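PDB 1W07: peroxisomal acyl-coenzyme A oxidase 1 from Arabidopsis thaliana, which uses FAD to desaturate long- and medium-chain acyl-CoAs to 2-trans-enoyl-CoAs in peroxisomal beta-oxidation, passing the electrons to oxygen to give hydrogen peroxide. Local coordinates for residues W174-G180 against M237-L242; I131-Q137 against S183-Y189. The protein carries 1 engineered substitution. All coordinates share one frame; numbering follows the deposited sequence.

Contact 1 of 2, residues W174-G180 against M237-L242; sequences WWPGGLG and MDNGFL. With FAD (flavin-adenine dinucleotide), chain I.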
ATOM      1  N   TRP B 174      17.523 -17.176   6.628  1.00 17.58           N
ATOM      2  CA  TRP B 174      16.692 -16.089   7.132  1.00 15.19           C
ATOM      3  C   TRP B 174      15.406 -16.002   6.309  1.00 14.43           C
ATOM      4  O   TRP B 174      15.467 -15.887   5.084  1.00 16.08           O
ATOM      5  CB  TRP B 174      17.512 -14.791   7.018  1.00 16.65           C
ATOM      6  CG  TRP B 174      16.962 -13.596   7.748  1.00 16.17           C
ATOM      7  CD1 TRP B 174      15.983 -12.741   7.315  1.00 17.53           C
ATOM      8  CD2 TRP B 174      17.323 -13.160   9.058  1.00 18.50           C
ATOM      9  NE1 TRP B 174      15.716 -11.812   8.280  1.00 16.21           N
ATOM     10  CE2 TRP B 174      16.526 -12.040   9.361  1.00 15.16           C
ATOM     11  CE3 TRP B 174      18.246 -13.616  10.016  1.00 14.26           C
ATOM     12  CZ2 TRP B 174      16.620 -11.359  10.584  1.00 19.11           C
ATOM     13  CZ3 TRP B 174      18.341 -12.946  11.226  1.00 20.01           C
ATOM     14  CH2 TRP B 174      17.526 -11.823  11.502  1.00 18.09           C
ATOM     15  N   TRP B 175      14.277 -16.077   7.015  1.00 13.22           N
ATOM     16  CA  TRP B 175      12.902 -16.027   6.483  1.00 15.86           C
ATOM     17  C   TRP B 175      12.084 -17.321   6.473  1.00 16.87           C
ATOM     18  O   TRP B 175      10.850 -17.268   6.509  1.00 18.59           O
ATOM     19  CB  TRP B 175      12.848 -15.415   5.059  1.00 16.00           C
ATOM     20  CG  TRP B 175      12.808 -13.916   5.082  1.00 15.95           C
ATOM     21  CD1 TRP B 175      13.776 -13.059   4.658  1.00 14.71           C
ATOM     22  CD2 TRP B 175      11.795 -13.105   5.699  1.00 15.21           C
ATOM     23  NE1 TRP B 175      13.438 -11.758   4.986  1.00 16.12           N
ATOM     24  CE2 TRP B 175      12.229 -11.761   5.629  1.00 13.43           C
ATOM     25  CE3 TRP B 175      10.568 -13.389   6.314  1.00 14.56           C
ATOM     26  CZ2 TRP B 175      11.483 -10.704   6.153  1.00 18.26           C
ATOM     27  CZ3 TRP B 175       9.820 -12.333   6.838  1.00 16.05           C
ATOM     28  CH2 TRP B 175      10.285 -11.008   6.754  1.00 16.87           C
ATOM     29  N   PRO B 176      12.735 -18.503   6.418  1.00 17.17           N
ATOM     30  CA  PRO B 176      11.972 -19.748   6.388  1.00 16.54           C
ATOM     31  C   PRO B 176      10.789 -19.868   7.360  1.00 14.79           C
ATOM     32  O   PRO B 176      10.963 -19.829   8.579  1.00 15.40           O
ATOM     33  CB  PRO B 176      13.044 -20.804   6.614  1.00 16.08           C
ATOM     34  CG  PRO B 176      14.197 -20.228   5.805  1.00 14.85           C
ATOM     35  CD  PRO B 176      14.183 -18.783   6.302  1.00 16.72           C
ATOM     36  N   GLY B 177       9.585 -20.005   6.810  1.00 13.82           N
ATOM     37  CA  GLY B 177       8.397 -20.149   7.639  1.00 13.95           C
ATOM     38  C   GLY B 177       8.424 -21.488   8.367  1.00 15.91           C
ATOM     39  O   GLY B 177       8.792 -22.499   7.770  1.00 15.75           O
ATOM     40  N   GLY B 178       8.056 -21.484   9.650  1.00 14.95           N
ATOM     41  CA  GLY B 178       8.024 -22.702  10.447  1.00 14.45           C
ATOM     42  C   GLY B 178       9.368 -23.125  11.012  1.00 18.86           C
ATOM     43  O   GLY B 178       9.482 -24.109  11.754  1.00 18.02           O
ATOM     44  N   LEU B 179      10.400 -22.374  10.653  1.00 19.41           N
ATOM     45  CA  LEU B 179      11.752 -22.646  11.114  1.00 17.07           C
ATOM     46  C   LEU B 179      12.012 -22.053  12.489  1.00 19.71           C
ATOM     47  O   LEU B 179      12.727 -22.634  13.302  1.00 17.97           O
ATOM     48  CB  LEU B 179      12.751 -22.049  10.125  1.00 18.09           C
ATOM     49  CG  LEU B 179      14.233 -22.006  10.519  1.00 17.57           C
ATOM     50  CD1 LEU B 179      14.788 -23.431  10.636  1.00 16.64           C
ATOM     51  CD2 LEU B 179      14.995 -21.173   9.474  1.00 11.11           C
ATOM     52  N   GLY B 180      11.429 -20.886  12.743  1.00 19.61           N
ATOM     53  CA  GLY B 180      11.652 -20.198  14.003  1.00 18.98           C
ATOM     54  C   GLY B 180      11.522 -20.972  15.302  1.00 17.75           C
ATOM     55  O   GLY B 180      12.397 -20.883  16.165  1.00 15.47           O
ATOM     56  N   MET B 237       3.179 -16.724  12.024  1.00 17.03           N
ATOM     57  CA  MET B 237       4.172 -17.580  11.384  1.00 16.82           C
ATOM     58  C   MET B 237       5.518 -17.366  12.053  1.00 18.73           C
ATOM     59  O   MET B 237       5.919 -16.230  12.318  1.00 16.29           O
ATOM     60  CB  MET B 237       4.293 -17.241   9.891  1.00 17.91           C
ATOM     61  CG  MET B 237       5.347 -18.044   9.094  1.00 16.40           C
ATOM     62  SD  MET B 237       4.836 -19.761   8.746  1.00 17.81           S
ATOM     63  CE  MET B 237       3.655 -19.544   7.392  1.00 11.47           C
ATOM     64  N   ASP B 238       6.211 -18.462  12.343  1.00 16.63           N
ATOM     65  CA  ASP B 238       7.525 -18.353  12.954  1.00 16.69           C
ATOM     66  C   ASP B 238       8.615 -18.372  11.889  1.00 19.57           C
ATOM     67  O   ASP B 238       9.261 -19.399  11.671  1.00 18.96           O
ATOM     68  CB  ASP B 238       7.763 -19.488  13.963  1.00 15.00           C
ATOM     69  CG  ASP B 238       7.511 -20.858  13.374  1.00 20.47           C
ATOM     70  OD1 ASP B 238       8.322 -21.772  13.639  1.00 19.81           O
ATOM     71  OD2 ASP B 238       6.495 -21.036  12.661  1.00 18.38           O
ATOM     72  N   ASN B 239       8.801 -17.237  11.211  1.00 16.08           N
ATOM     73  CA  ASN B 239       9.850 -17.139  10.200  1.00 12.13           C
ATOM     74  C   ASN B 239      11.146 -17.058  10.982  1.00 12.98           C
ATOM     75  O   ASN B 239      11.259 -16.289  11.947  1.00 13.95           O
ATOM     76  CB  ASN B 239       9.661 -15.896   9.322  1.00 11.95           C
ATOM     77  CG  ASN B 239       8.409 -15.978   8.474  1.00 13.18           C
ATOM     78  OD1 ASN B 239       7.372 -15.425   8.828  1.00 13.09           O
ATOM     79  ND2 ASN B 239       8.494 -16.703   7.360  1.00 12.76           N
ATOM     80  N   GLY B 240      12.132 -17.854  10.600  1.00 14.80           N
ATOM     81  CA  GLY B 240      13.332 -17.828  11.400  1.00 17.47           C
ATOM     82  C   GLY B 240      14.669 -17.733  10.732  1.00 18.18           C
ATOM     83  O   GLY B 240      14.789 -17.538   9.522  1.00 17.56           O
ATOM     84  N   PHE B 241      15.696 -17.833  11.559  1.00 18.67           N
ATOM     85  CA  PHE B 241      17.050 -17.803  11.052  1.00 15.76           C
ATOM     86  C   PHE B 241      17.661 -19.131  11.468  1.00 16.69           C
ATOM     87  O   PHE B 241      17.121 -19.826  12.330  1.00 15.34           O
ATOM     88  CB  PHE B 241      17.812 -16.604  11.625  1.00 17.06           C
ATOM     89  CG  PHE B 241      17.870 -16.576  13.118  1.00 19.52           C
ATOM     90  CD1 PHE B 241      18.784 -17.365  13.812  1.00 17.64           C
ATOM     91  CD2 PHE B 241      17.022 -15.735  13.837  1.00 16.86           C
ATOM     92  CE1 PHE B 241      18.853 -17.311  15.216  1.00 15.95           C
ATOM     93  CE2 PHE B 241      17.081 -15.674  15.223  1.00 15.90           C
ATOM     94  CZ  PHE B 241      18.007 -16.472  15.916  1.00 14.97           C
ATOM     95  N   LEU B 242      18.769 -19.496  10.844  1.00 19.58           N
ATOM     96  CA  LEU B 242      19.409 -20.767  11.154  1.00 21.45           C
ATOM     97  C   LEU B 242      20.864 -20.735  10.743  1.00 20.48           C
ATOM     98  O   LEU B 242      21.186 -20.378   9.612  1.00 23.51           O
ATOM     99  CB  LEU B 242      18.698 -21.904  10.414  1.00 21.14           C
ATOM    100  CG  LEU B 242      19.314 -23.316  10.447  1.00 23.14           C
ATOM    101  CD1 LEU B 242      19.414 -23.809  11.877  1.00 23.62           C
ATOM    102  CD2 LEU B 242      18.447 -24.258   9.627  1.00 22.39           C
TER
HETATM  103  PA  FAD I1660      16.243  -8.833  -3.732  1.00 20.64           P
HETATM  104  O1A FAD I1660      16.169  -9.877  -4.776  1.00 16.75           O
HETATM  105  O2A FAD I1660      17.543  -8.611  -3.062  1.00 17.34           O
HETATM  106  O5B FAD I1660      15.714  -7.452  -4.362  1.00 16.95           O
HETATM  107  C5B FAD I1660      15.764  -6.233  -3.617  1.00 14.41           C
HETATM  108  C4B FAD I1660      15.562  -5.037  -4.553  1.00 17.12           C
HETATM  109  O4B FAD I1660      16.584  -5.105  -5.564  1.00 16.36           O
HETATM  110  C3B FAD I1660      14.217  -5.127  -5.281  1.00 12.60           C
HETATM  111  O3B FAD I1660      13.788  -3.818  -5.661  1.00 15.74           O
HETATM  112  C2B FAD I1660      14.576  -5.955  -6.514  1.00 16.69           C
HETATM  113  O2B FAD I1660      13.710  -5.622  -7.601  1.00 13.64           O
HETATM  114  C1B FAD I1660      15.965  -5.393  -6.829  1.00 16.87           C
HETATM  115  N9A FAD I1660      16.768  -6.361  -7.613  1.00 15.69           N
HETATM  116  C8A FAD I1660      17.371  -7.451  -7.137  1.00 17.20           C
HETATM  117  N7A FAD I1660      17.996  -8.086  -8.130  1.00 14.24           N
HETATM  118  C5A FAD I1660      17.787  -7.399  -9.247  1.00 13.49           C
HETATM  119  C6A FAD I1660      18.190  -7.563 -10.567  1.00 14.48           C
HETATM  120  N6A FAD I1660      18.876  -8.635 -10.950  1.00 13.14           N
HETATM  121  N1A FAD I1660      17.810  -6.599 -11.507  1.00 17.37           N
HETATM  122  C2A FAD I1660      17.033  -5.506 -11.109  1.00 13.71           C
HETATM  123  N3A FAD I1660      16.659  -5.391  -9.847  1.00 18.81           N
HETATM  124  C4A FAD I1660      17.010  -6.296  -8.918  1.00 13.08           C
HETATM  125  N1  FAD I1660      12.615 -18.168   1.782  1.00 16.13           N
HETATM  126  C2  FAD I1660      12.799 -19.538   2.012  1.00 18.73           C
HETATM  127  O2  FAD I1660      13.819 -20.096   1.616  1.00 24.47           O
HETATM  128  N3  FAD I1660      11.813 -20.254   2.708  1.00 17.62           N
HETATM  129  C4  FAD I1660      10.664 -19.603   3.172  1.00 20.17           C
HETATM  130  O4  FAD I1660       9.790 -20.250   3.753  1.00 15.16           O
HETATM  131  C4X FAD I1660      10.502 -18.238   2.959  1.00 18.39           C
HETATM  132  N5  FAD I1660       9.395 -17.555   3.486  1.00 16.82           N
HETATM  133  C5X FAD I1660       9.231 -16.180   3.293  1.00 19.12           C
HETATM  134  C6  FAD I1660       8.189 -15.506   3.920  1.00 16.54           C
HETATM  135  C7  FAD I1660       8.091 -14.123   3.823  1.00 18.94           C
HETATM  136  C7M FAD I1660       6.940 -13.417   4.539  1.00 19.89           C
HETATM  137  C8  FAD I1660       9.042 -13.407   3.087  1.00 20.31           C
HETATM  138  C8M FAD I1660       8.958 -11.884   2.963  1.00 19.05           C
HETATM  139  C9  FAD I1660      10.075 -14.088   2.454  1.00 16.78           C
HETATM  140  C9A FAD I1660      10.181 -15.472   2.548  1.00 19.98           C
HETATM  141  N10 FAD I1660      11.258 -16.163   1.975  1.00 16.92           N
HETATM  142  C10 FAD I1660      11.466 -17.523   2.260  1.00 18.32           C
HETATM  143  C1' FAD I1660      12.270 -15.454   1.152  1.00 16.57           C
HETATM  144  C2' FAD I1660      11.708 -15.180  -0.246  1.00 17.80           C
HETATM  145  O2' FAD I1660      11.247 -16.398  -0.835  1.00 19.53           O
HETATM  146  C3' FAD I1660      12.692 -14.497  -1.200  1.00 20.91           C
HETATM  147  O3' FAD I1660      13.867 -15.303  -1.332  1.00 23.05           O
HETATM  148  C4' FAD I1660      13.104 -13.101  -0.727  1.00 20.36           C
HETATM  149  O4' FAD I1660      12.025 -12.433  -0.069  1.00 18.60           O
HETATM  150  C5' FAD I1660      13.561 -12.281  -1.933  1.00 23.99           C
HETATM  151  O5' FAD I1660      13.782 -10.922  -1.555  1.00 25.84           O
HETATM  152  P   FAD I1660      15.263 -10.304  -1.530  1.00 21.67           P
HETATM  153  O1P FAD I1660      15.468  -9.733  -0.182  1.00 19.08           O
HETATM  154  O2P FAD I1660      16.214 -11.324  -2.025  1.00 22.97           O
HETATM  155  O3P FAD I1660      15.133  -9.117  -2.605  1.00 19.51           O

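Contact 2 of 2, residues I131-Q137 against S183-Y189; sequences IIGCYAQ and STHAVVY. With FAD (flavin-adenine dinucleotide), chain I.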
ATOM      1  N   ILE B 131       7.506 -35.815  12.068  1.00 23.98           N
ATOM      2  CA  ILE B 131       8.514 -34.768  11.951  1.00 25.72           C
ATOM      3  C   ILE B 131       7.817 -33.571  11.296  1.00 24.39           C
ATOM      4  O   ILE B 131       6.803 -33.731  10.613  1.00 22.62           O
ATOM      5  CB  ILE B 131       9.705 -35.182  11.068  1.00 26.30           C
ATOM      6  CG1 ILE B 131       9.237 -35.397   9.632  1.00 27.48           C
ATOM      7  CG2 ILE B 131      10.347 -36.447  11.621  1.00 32.17           C
ATOM      8  CD1 ILE B 131      10.372 -35.531   8.644  1.00 22.63           C
ATOM      9  N   ILE B 132       8.352 -32.378  11.524  1.00 23.12           N
ATOM     10  CA  ILE B 132       7.796 -31.159  10.953  1.00 21.19           C
ATOM     11  C   ILE B 132       8.940 -30.461  10.231  1.00 18.97           C
ATOM     12  O   ILE B 132       9.960 -30.119  10.834  1.00 18.59           O
ATOM     13  CB  ILE B 132       7.190 -30.241  12.058  1.00 23.50           C
ATOM     14  CG1 ILE B 132       5.983 -30.932  12.691  1.00 23.03           C
ATOM     15  CG2 ILE B 132       6.746 -28.911  11.461  1.00 23.25           C
ATOM     16  CD1 ILE B 132       5.384 -30.180  13.865  1.00 25.36           C
ATOM     17  N   GLY B 133       8.774 -30.264   8.927  1.00 19.57           N
ATOM     18  CA  GLY B 133       9.831 -29.649   8.147  1.00 18.65           C
ATOM     19  C   GLY B 133       9.519 -28.289   7.568  1.00 19.26           C
ATOM     20  O   GLY B 133       8.357 -27.881   7.476  1.00 17.22           O
ATOM     21  N   CYS B 134      10.577 -27.589   7.177  1.00 18.97           N
ATOM     22  CA  CYS B 134      10.455 -26.264   6.592  1.00 20.56           C
ATOM     23  C   CYS B 134      11.403 -26.201   5.396  1.00 19.44           C
ATOM     24  O   CYS B 134      12.209 -27.109   5.200  1.00 20.32           O
ATOM     25  CB  CYS B 134      10.819 -25.194   7.625  1.00 15.97           C
ATOM     26  SG  CYS B 134      12.447 -25.370   8.399  1.00 20.50           S
ATOM     27  N   TYR B 135      11.295 -25.133   4.607  1.00 18.47           N
ATOM     28  CA  TYR B 135      12.110 -24.931   3.408  1.00 19.15           C
ATOM     29  C   TYR B 135      13.163 -23.862   3.705  1.00 19.06           C
ATOM     30  O   TYR B 135      12.873 -22.670   3.626  1.00 18.10           O
ATOM     31  CB  TYR B 135      11.202 -24.461   2.264  1.00 19.50           C
ATOM     32  CG  TYR B 135      11.804 -24.546   0.889  1.00 23.41           C
ATOM     33  CD1 TYR B 135      11.858 -25.760   0.206  1.00 24.28           C
ATOM     34  CD2 TYR B 135      12.337 -23.412   0.266  1.00 22.96           C
ATOM     35  CE1 TYR B 135      12.428 -25.844  -1.055  1.00 21.34           C
ATOM     36  CE2 TYR B 135      12.908 -23.497  -0.998  1.00 24.26           C
ATOM     37  CZ  TYR B 135      12.952 -24.717  -1.647  1.00 23.23           C
ATOM     38  OH  TYR B 135      13.549 -24.813  -2.884  1.00 25.26           O
ATOM     39  N   ALA B 136      14.383 -24.284   4.030  1.00 17.95           N
ATOM     40  CA  ALA B 136      15.440 -23.338   4.370  1.00 14.42           C
ATOM     41  C   ALA B 136      16.386 -23.039   3.214  1.00 19.44           C
ATOM     42  O   ALA B 136      17.448 -23.654   3.071  1.00 19.59           O
ATOM     43  CB  ALA B 136      16.217 -23.835   5.581  1.00 14.29           C
ATOM     44  N   GLN B 137      15.991 -22.084   2.384  1.00 16.43           N
ATOM     45  CA  GLN B 137      16.822 -21.728   1.251  1.00 17.56           C
ATOM     46  C   GLN B 137      17.411 -20.330   1.441  1.00 18.84           C
ATOM     47  O   GLN B 137      18.623 -20.165   1.537  1.00 16.00           O
ATOM     48  CB  GLN B 137      15.979 -21.815  -0.029  1.00 20.75           C
ATOM     49  CG  GLN B 137      16.657 -21.327  -1.300  1.00 21.74           C
ATOM     50  CD  GLN B 137      15.819 -21.598  -2.538  1.00 23.66           C
ATOM     51  OE1 GLN B 137      15.653 -22.745  -2.950  1.00 26.23           O
ATOM     52  NE2 GLN B 137      15.263 -20.542  -3.125  1.00 22.00           N
ATOM     53  N   SER B 183       9.572 -26.358  13.322  1.00 19.10           N
ATOM     54  CA  SER B 183      10.211 -27.429  12.583  1.00 18.94           C
ATOM     55  C   SER B 183      11.297 -28.175  13.331  1.00 19.87           C
ATOM     56  O   SER B 183      12.129 -27.577  14.021  1.00 22.36           O
ATOM     57  CB  SER B 183      10.766 -26.909  11.261  1.00 15.30           C
ATOM     58  OG  SER B 183       9.710 -26.581  10.370  1.00 23.52           O
ATOM     59  N   THR B 184      11.275 -29.496  13.197  1.00 21.24           N
ATOM     60  CA  THR B 184      12.277 -30.343  13.831  1.00 21.46           C
ATOM     61  C   THR B 184      13.312 -30.702  12.771  1.00 22.58           C
ATOM     62  O   THR B 184      14.458 -31.001  13.092  1.00 23.27           O
ATOM     63  CB  THR B 184      11.666 -31.659  14.378  1.00 23.43           C
ATOM     64  OG1 THR B 184      11.086 -32.414  13.303  1.00 23.34           O
ATOM     65  CG2 THR B 184      10.601 -31.360  15.419  1.00 21.95           C
ATOM     66  N   HIS B 185      12.887 -30.649  11.508  1.00 22.88           N
ATOM     67  CA  HIS B 185      13.738 -30.972  10.372  1.00 25.28           C
ATOM     68  C   HIS B 185      13.575 -29.912   9.282  1.00 27.04           C
ATOM     69  O   HIS B 185      12.664 -29.077   9.325  1.00 26.70           O
ATOM     70  CB  HIS B 185      13.361 -32.343   9.769  1.00 27.14           C
ATOM     71  CG  HIS B 185      13.649 -33.514  10.660  1.00 26.09           C
ATOM     72  ND1 HIS B 185      12.967 -33.748  11.833  1.00 25.96           N
ATOM     73  CD2 HIS B 185      14.564 -34.509  10.552  1.00 24.74           C
ATOM     74  CE1 HIS B 185      13.452 -34.833  12.413  1.00 28.18           C
ATOM     75  NE2 HIS B 185      14.421 -35.313  11.654  1.00 25.43           N
ATOM     76  N   ALA B 186      14.451 -29.964   8.290  1.00 25.13           N
ATOM     77  CA  ALA B 186      14.353 -29.015   7.201  1.00 25.50           C
ATOM     78  C   ALA B 186      15.158 -29.399   5.984  1.00 24.11           C
ATOM     79  O   ALA B 186      16.172 -30.093   6.081  1.00 22.66           O
ATOM     80  CB  ALA B 186      14.792 -27.640   7.671  1.00 24.90           C
ATOM     81  N   VAL B 187      14.686 -28.965   4.827  1.00 21.77           N
ATOM     82  CA  VAL B 187      15.445 -29.202   3.618  1.00 23.38           C
ATOM     83  C   VAL B 187      16.337 -27.966   3.486  1.00 23.03           C
ATOM     84  O   VAL B 187      15.842 -26.860   3.236  1.00 21.52           O
ATOM     85  CB  VAL B 187      14.540 -29.326   2.381  1.00 23.34           C
ATOM     86  CG1 VAL B 187      15.394 -29.338   1.116  1.00 22.20           C
ATOM     87  CG2 VAL B 187      13.736 -30.608   2.466  1.00 24.66           C
ATOM     88  N   VAL B 188      17.638 -28.146   3.699  1.00 20.86           N
ATOM     89  CA  VAL B 188      18.581 -27.033   3.603  1.00 19.93           C
ATOM     90  C   VAL B 188      19.300 -26.994   2.252  1.00 21.49           C
ATOM     91  O   VAL B 188      19.747 -28.024   1.746  1.00 21.58           O
ATOM     92  CB  VAL B 188      19.649 -27.104   4.722  1.00 21.27           C
ATOM     93  CG1 VAL B 188      20.640 -25.919   4.592  1.00 22.30           C
ATOM     94  CG2 VAL B 188      18.960 -27.134   6.098  1.00 21.88           C
ATOM     95  N   TYR B 189      19.395 -25.801   1.666  1.00 22.01           N
ATOM     96  CA  TYR B 189      20.069 -25.639   0.385  1.00 23.86           C
ATOM     97  C   TYR B 189      21.432 -24.978   0.590  1.00 22.48           C
ATOM     98  O   TYR B 189      21.550 -23.942   1.244  1.00 25.54           O
ATOM     99  CB  TYR B 189      19.194 -24.839  -0.597  1.00 20.27           C
ATOM    100  CG  TYR B 189      17.986 -25.628  -1.060  1.00 23.56           C
ATOM    101  CD1 TYR B 189      16.824 -25.673  -0.288  1.00 22.32           C
ATOM    102  CD2 TYR B 189      18.036 -26.412  -2.218  1.00 21.44           C
ATOM    103  CE1 TYR B 189      15.745 -26.480  -0.653  1.00 24.36           C
ATOM    104  CE2 TYR B 189      16.964 -27.232  -2.585  1.00 22.04           C
ATOM    105  CZ  TYR B 189      15.823 -27.264  -1.797  1.00 25.54           C
ATOM    106  OH  TYR B 189      14.787 -28.112  -2.115  1.00 21.72           O
TER
HETATM  107  PA  FAD I1660      16.243  -8.833  -3.732  1.00 20.64           P
HETATM  108  O1A FAD I1660      16.169  -9.877  -4.776  1.00 16.75           O
HETATM  109  O2A FAD I1660      17.543  -8.611  -3.062  1.00 17.34           O
HETATM  110  O5B FAD I1660      15.714  -7.452  -4.362  1.00 16.95           O
HETATM  111  C5B FAD I1660      15.764  -6.233  -3.617  1.00 14.41           C
HETATM  112  C4B FAD I1660      15.562  -5.037  -4.553  1.00 17.12           C
HETATM  113  O4B FAD I1660      16.584  -5.105  -5.564  1.00 16.36           O
HETATM  114  C3B FAD I1660      14.217  -5.127  -5.281  1.00 12.60           C
HETATM  115  O3B FAD I1660      13.788  -3.818  -5.661  1.00 15.74           O
HETATM  116  C2B FAD I1660      14.576  -5.955  -6.514  1.00 16.69           C
HETATM  117  O2B FAD I1660      13.710  -5.622  -7.601  1.00 13.64           O
HETATM  118  C1B FAD I1660      15.965  -5.393  -6.829  1.00 16.87           C
HETATM  119  N9A FAD I1660      16.768  -6.361  -7.613  1.00 15.69           N
HETATM  120  C8A FAD I1660      17.371  -7.451  -7.137  1.00 17.20           C
HETATM  121  N7A FAD I1660      17.996  -8.086  -8.130  1.00 14.24           N
HETATM  122  C5A FAD I1660      17.787  -7.399  -9.247  1.00 13.49           C
HETATM  123  C6A FAD I1660      18.190  -7.563 -10.567  1.00 14.48           C
HETATM  124  N6A FAD I1660      18.876  -8.635 -10.950  1.00 13.14           N
HETATM  125  N1A FAD I1660      17.810  -6.599 -11.507  1.00 17.37           N
HETATM  126  C2A FAD I1660      17.033  -5.506 -11.109  1.00 13.71           C
HETATM  127  N3A FAD I1660      16.659  -5.391  -9.847  1.00 18.81           N
HETATM  128  C4A FAD I1660      17.010  -6.296  -8.918  1.00 13.08           C
HETATM  129  N1  FAD I1660      12.615 -18.168   1.782  1.00 16.13           N
HETATM  130  C2  FAD I1660      12.799 -19.538   2.012  1.00 18.73           C
HETATM  131  O2  FAD I1660      13.819 -20.096   1.616  1.00 24.47           O
HETATM  132  N3  FAD I1660      11.813 -20.254   2.708  1.00 17.62           N
HETATM  133  C4  FAD I1660      10.664 -19.603   3.172  1.00 20.17           C
HETATM  134  O4  FAD I1660       9.790 -20.250   3.753  1.00 15.16           O
HETATM  135  C4X FAD I1660      10.502 -18.238   2.959  1.00 18.39           C
HETATM  136  N5  FAD I1660       9.395 -17.555   3.486  1.00 16.82           N
HETATM  137  C5X FAD I1660       9.231 -16.180   3.293  1.00 19.12           C
HETATM  138  C6  FAD I1660       8.189 -15.506   3.920  1.00 16.54           C
HETATM  139  C7  FAD I1660       8.091 -14.123   3.823  1.00 18.94           C
HETATM  140  C7M FAD I1660       6.940 -13.417   4.539  1.00 19.89           C
HETATM  141  C8  FAD I1660       9.042 -13.407   3.087  1.00 20.31           C
HETATM  142  C8M FAD I1660       8.958 -11.884   2.963  1.00 19.05           C
HETATM  143  C9  FAD I1660      10.075 -14.088   2.454  1.00 16.78           C
HETATM  144  C9A FAD I1660      10.181 -15.472   2.548  1.00 19.98           C
HETATM  145  N10 FAD I1660      11.258 -16.163   1.975  1.00 16.92           N
HETATM  146  C10 FAD I1660      11.466 -17.523   2.260  1.00 18.32           C
HETATM  147  C1' FAD I1660      12.270 -15.454   1.152  1.00 16.57           C
HETATM  148  C2' FAD I1660      11.708 -15.180  -0.246  1.00 17.80           C
HETATM  149  O2' FAD I1660      11.247 -16.398  -0.835  1.00 19.53           O
HETATM  150  C3' FAD I1660      12.692 -14.497  -1.200  1.00 20.91           C
HETATM  151  O3' FAD I1660      13.867 -15.303  -1.332  1.00 23.05           O
HETATM  152  C4' FAD I1660      13.104 -13.101  -0.727  1.00 20.36           C
HETATM  153  O4' FAD I1660      12.025 -12.433  -0.069  1.00 18.60           O
HETATM  154  C5' FAD I1660      13.561 -12.281  -1.933  1.00 23.99           C
HETATM  155  O5' FAD I1660      13.782 -10.922  -1.555  1.00 25.84           O
HETATM  156  P   FAD I1660      15.263 -10.304  -1.530  1.00 21.67           P
HETATM  157  O1P FAD I1660      15.468  -9.733  -0.182  1.00 19.08           O
HETATM  158  O2P FAD I1660      16.214 -11.324  -2.025  1.00 22.97           O
HETATM  159  O3P FAD I1660      15.133  -9.117  -2.605  1.00 19.51           O

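Contact 1 of 2, residues W174-G180 against M237-L242
Asn239 reaches across to the backbone of Trp175, its ND2 giving a bond of 2.6 Å to Trp175 O with the acceptor near the amide plane. The torsion behind this sets CG anti to the carbonyl carbon and beside the backbone N, while OD1 bonds Lys228, so both ends of the amide are held. The same amide meets the Trp175 ring at its edge, near the ring plane. One face of that indole lies over the dimethylbenzene part of the flavin, CE3 standing 3.6 Å from FAD C8; the opposite face receives NE1 of Trp174, above the rim. Trp174, with CG anti to its own N (chi1 -167°), lays CE3 3.4 Å from CB of Phe241, and the two rings, planes at 20°, are slid so far apart that they barely overlap. The backbones of Trp174 and Phe241 form a non-hydrogen-bonded antiparallel pair, next to the bond from Trp175 N to Gly240 O. Further along, Leu179 brings CD1 to 3.9 Å from CD2 of Leu242, the side chains at about a right angle. Asp238 O takes the N-H of Gly180 at 2.8 Å from above its carbonyl plane, while OD1 of Asp238 bonds the backbone N of Lys181 and Val182. Gly177 N also donates to FAD O4 (3.1 Å, 165°), a bond that would probably draw electron density toward the pyrimidine end and favour the reduced flavin.

Contact 2 of 2, residues I131-Q137 against S183-Y189
Tyr135 and Tyr189 make the aromatic part of the contact: their planes stand 45° apart, neither stacked nor edge-to-face, and CE1 of Tyr135 meets CE1 of Tyr189 at 3.4 Å. Tyr135 reaches there with CG anti to the backbone N (chi1 -165°), and its OH bonds OE1 of Gln137, from above that carbonyl plane, at 3.0 Å. OE1 in turn lies over one face of the Tyr189 ring, whose own OH bonds Gln113. Cutting Tyr135 back to an alanine would probably open a gap beside Tyr189 and leave Gln137 OE1 without its hydroxyl donor, freeing that amide to turn.

The backbone bonds run in parallel register, Val187 N to Cys134 O, Ala136 N to Val187 O and Tyr189 N to Ala136 O, with the strand axes at 23°. This pairs strands 133-136 and 185-194 in the mixed sheet of the acyl-CoA dehydrogenase-type middle domain. Where the pairing begins, Ile132 O accepts both Thr184 N, in the carbonyl plane, and His185 N, while Ile132 N gives a nearly straight bond to Thr184 OG1.

Van der Waals contacts add to the pairing. SG of Cys134 sits against CB of Ala186, and CG2 of Ile131 packs 3.6 Å from CE1 of His185.

Two polar bonds reach the flavin: FAD N3 donates to Tyr135 O at 2.8 Å, and Gln137 N donates to FAD O2 at 3.0 Å.

From the N terminus the chain first lays down 131-137, then 174-180, 183-189 and 237-242, so the two contacts cross instead of nesting. Contact 2 closes a loop of 45 residues that includes segment 174-180; contact 1 closes one of 56 that includes 183-189. Two residues separate 180 from 183, and near there Gly178 O lies 2.7 Å from Ser183 N, a probable hydrogen bond; elsewhere Pro176 CG packs 3.6 Å from Ala136 CA. Contact 2 belongs to the mixed sheet, contact 1 to the three-stranded antiparallel sheet, and each contact touches the FAD on its own account. Each also touches the second subunit.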